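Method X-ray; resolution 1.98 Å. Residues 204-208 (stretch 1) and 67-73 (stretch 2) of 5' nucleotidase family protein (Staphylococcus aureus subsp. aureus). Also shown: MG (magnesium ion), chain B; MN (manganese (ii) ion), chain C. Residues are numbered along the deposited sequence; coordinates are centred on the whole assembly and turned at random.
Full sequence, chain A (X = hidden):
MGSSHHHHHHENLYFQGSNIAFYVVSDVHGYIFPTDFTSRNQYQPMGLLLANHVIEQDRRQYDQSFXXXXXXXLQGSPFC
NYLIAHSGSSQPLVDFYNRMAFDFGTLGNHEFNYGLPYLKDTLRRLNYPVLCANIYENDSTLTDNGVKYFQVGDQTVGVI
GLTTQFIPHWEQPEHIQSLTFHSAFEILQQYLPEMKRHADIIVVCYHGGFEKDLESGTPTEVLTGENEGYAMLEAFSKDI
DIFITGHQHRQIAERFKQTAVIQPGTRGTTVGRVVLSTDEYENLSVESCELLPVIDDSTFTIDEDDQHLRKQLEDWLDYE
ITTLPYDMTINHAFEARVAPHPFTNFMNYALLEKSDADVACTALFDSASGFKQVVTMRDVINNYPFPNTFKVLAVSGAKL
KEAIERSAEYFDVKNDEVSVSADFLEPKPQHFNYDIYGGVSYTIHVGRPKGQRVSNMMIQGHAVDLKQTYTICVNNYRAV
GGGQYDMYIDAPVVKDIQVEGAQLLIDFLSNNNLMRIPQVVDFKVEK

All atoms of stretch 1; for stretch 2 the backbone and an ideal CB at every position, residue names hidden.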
# COMPACT_ATOMS: atom_id res chain seq x y z
N VAL A 204 -16.05 12.52 7.12
CA VAL A 204 -14.89 11.85 7.65
C VAL A 204 -14.04 11.35 6.49
O VAL A 204 -14.54 10.62 5.62
CB VAL A 204 -15.29 10.62 8.50
CG1 VAL A 204 -14.03 9.89 8.94
CG2 VAL A 204 -16.12 11.03 9.70
N CYS A 205 -12.77 11.76 6.45
CA CYS A 205 -11.84 11.27 5.43
C CYS A 205 -10.82 10.42 6.15
O CYS A 205 -9.89 10.93 6.78
CB CYS A 205 -11.14 12.37 4.64
SG CYS A 205 -12.25 13.38 3.66
N TYR A 206 -11.01 9.11 6.06
CA TYR A 206 -10.19 8.14 6.74
C TYR A 206 -9.34 7.35 5.79
O TYR A 206 -9.86 6.66 4.92
CB TYR A 206 -11.15 7.22 7.50
CG TYR A 206 -10.54 6.01 8.18
CD1 TYR A 206 -9.41 6.11 8.98
CD2 TYR A 206 -11.18 4.78 8.10
CE1 TYR A 206 -8.91 4.99 9.64
CE2 TYR A 206 -10.69 3.67 8.74
CZ TYR A 206 -9.56 3.78 9.52
OH TYR A 206 -9.09 2.66 10.16
N HIS A 207 -8.01 7.46 5.92
CA HIS A 207 -7.17 6.64 5.11
C HIS A 207 -7.09 5.29 5.83
O HIS A 207 -6.17 5.04 6.56
CB HIS A 207 -5.78 7.17 4.92
CG HIS A 207 -5.01 6.34 3.95
ND1 HIS A 207 -5.07 6.55 2.60
CD2 HIS A 207 -4.29 5.21 4.12
CE1 HIS A 207 -4.35 5.64 1.98
NE2 HIS A 207 -3.87 4.81 2.88
N GLY A 208 -8.12 4.48 5.62
CA GLY A 208 -8.25 3.17 6.22
C GLY A 208 -9.52 2.61 5.61
O GLY A 208 -10.25 3.34 4.89
N UNK A 67 -12.50 19.00 -4.05
CA UNK A 67 -11.59 17.99 -4.57
C UNK A 67 -10.63 17.56 -3.45
O UNK A 67 -9.93 18.38 -2.82
CB UNK A 67 -10.82 18.52 -5.78
N UNK A 68 -10.59 16.24 -3.22
CA UNK A 68 -9.87 15.63 -2.12
C UNK A 68 -8.95 14.49 -2.51
O UNK A 68 -9.30 13.69 -3.38
CB UNK A 68 -10.88 15.12 -1.08
N UNK A 69 -7.76 14.47 -1.94
CA UNK A 69 -6.84 13.32 -2.04
C UNK A 69 -6.84 12.63 -0.69
O UNK A 69 -6.55 13.25 0.34
CB UNK A 69 -5.43 13.75 -2.44
N UNK A 70 -7.15 11.34 -0.66
CA UNK A 70 -7.28 10.63 0.62
C UNK A 70 -6.11 9.75 1.02
O UNK A 70 -6.30 8.70 1.71
CB UNK A 70 -8.54 9.76 0.58
N UNK A 71 -4.89 10.14 0.63
CA UNK A 71 -3.70 9.41 1.09
C UNK A 71 -3.03 8.43 0.14
O UNK A 71 -3.62 7.97 -0.83
CB UNK A 71 -4.08 8.63 2.35
N UNK A 72 -1.79 8.10 0.48
CA UNK A 72 -0.96 7.19 -0.33
C UNK A 72 -0.72 7.81 -1.67
O UNK A 72 -1.00 7.21 -2.72
CB UNK A 72 -1.62 5.82 -0.49
N UNK A 73 -0.17 9.02 -1.62
CA UNK A 73 0.13 9.78 -2.82
C UNK A 73 1.62 10.00 -3.05
O UNK A 73 2.03 10.39 -4.14
CB UNK A 73 -0.58 11.13 -2.75
MG MG B . -2.45 2.70 2.60
MN MN C . -2.42 2.35 -0.74

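Position 67 lies in an extended strand, and its ideal CB has nothing of stretch 1 within 5.5 Å. The contact places no demand on the side chain, and almost any residue compatible with a strand would serve. The deposited residue is K67, whose amine is hydrogen-bonded elsewhere in the structure.

Position 68 continues the strand (phi/psi -129/137), but here the CA-to-CB bond points toward stretch 1, and the ideal CB is 5.2 Å from C205 SG. The sulfur offers an apolar surface with space left before it, which suits a medium-sized aliphatic side chain; valine, leucine, isoleucine or methionine are all reasonable. The residue is I68. With chi1 in the m well, it brings CG2 to 4.2 Å from C205 SG, an apolar contact.

At position 69 the CB is again out of reach of stretch 1, and stretch 1 leaves the choice open. The residue is D69, which serves its own stretch instead: the backbone N of position 71 donates a hydrogen bond to D69 OD1 at 2.9 Å, bracing the backbone where the chain turns past H207.

Position 70 has its CA-to-CB bond sideways to stretch 1, with phi/psi of -103/32. The ideal CB is 5.1 Å from H207 ND1 and 5.5 Å from both C205 CB and Y206 O. That carbonyl calls for a donor on a short arm, so asparagine is attractive, and glutamine might also manage with a bent chain, whereas a serine hydroxyl would fall short. The backbone contributes independently of side-chain identity: H207 ND1 donates to the carbonyl O of position 70 at 2.6 Å, with a nearly straight N-H...O angle of 167°. The residue is N70. With chi1 at -167° (t), the end of the side chain comes nearer to stretch 1, and N70 ND2 donates to Y206 O at 3.1 Å and 171°. Its OD1, 3.6 Å from C205 CB, is hydrogen-bonded elsewhere in the structure.

Position 71 allows little choice. Its phi/psi of 101/162 would jam a CB against the preceding carbonyl oxygen, and the ideal CB would also lie 2.3 Å from H207 ND1, a clash. Glycine is required, and G71 is found, its CA approaching H207 ND1 to 3.5 Å.

Position 72 adopts a left-handed conformation (64/56), which favours asparagine, aspartate or glycine. The ideal CB points sideways, 3.7 Å from H207 CE1, and the two metals lie beyond it. A short anionic ligand fits best, making aspartate the strongest candidate. D72 uses a single oxygen for both ions: OD2 is 2.3 Å from MG and 2.2 Å from MN. H207 NE2 also binds MG, at 2.6 Å, so the 3.3 Å between D72 OD2 and H207 NE2 reflects shared coordination rather than a hydrogen bond. The imidazole thus ties the loop to the metal site, with ND1 held by N70 O and NE2 on the magnesium.

Position 73 has a CB beyond the reach of stretch 1, which sets no preference. The residue is F73, with chi1 in the p well, and its ring makes no contact across the pair.

Stretch 2 67-73: KIDNGDF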
# COMPACT_ATOMS: atom_id res chain seq x y z
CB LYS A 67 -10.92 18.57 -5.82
CG LYS A 67 -9.99 17.67 -6.58
CD LYS A 67 -9.92 18.02 -8.08
CE LYS A 67 -9.50 19.43 -8.39
NZ LYS A 67 -9.10 19.58 -9.82
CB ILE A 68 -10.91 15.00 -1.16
CG1 ILE A 68 -11.92 16.07 -0.72
CG2 ILE A 68 -10.25 14.30 0.03
CD1 ILE A 68 -13.13 15.56 0.03
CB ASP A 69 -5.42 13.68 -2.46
CG ASP A 69 -4.53 12.43 -2.55
OD1 ASP A 69 -4.13 11.95 -1.47
OD2 ASP A 69 -4.25 11.94 -3.68
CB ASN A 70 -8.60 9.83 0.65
CG ASN A 70 -8.94 9.32 2.05
OD1 ASN A 70 -8.81 10.06 3.05
ND2 ASN A 70 -9.38 8.07 2.15
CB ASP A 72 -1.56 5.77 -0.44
CG ASP A 72 -1.21 4.89 0.76
OD1 ASP A 72 -0.59 5.40 1.73
OD2 ASP A 72 -1.57 3.69 0.74
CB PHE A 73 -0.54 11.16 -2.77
CG PHE A 73 -0.00 12.08 -1.69
CD1 PHE A 73 1.06 12.93 -1.95
CD2 PHE A 73 -0.57 12.11 -0.44
CE1 PHE A 73 1.55 13.76 -0.98
CE2 PHE A 73 -0.11 12.96 0.53
CZ PHE A 73 0.97 13.79 0.27
O HOH W 1 -2.60 0.98 1.05
O HOH W 2 -0.74 0.58 -0.64
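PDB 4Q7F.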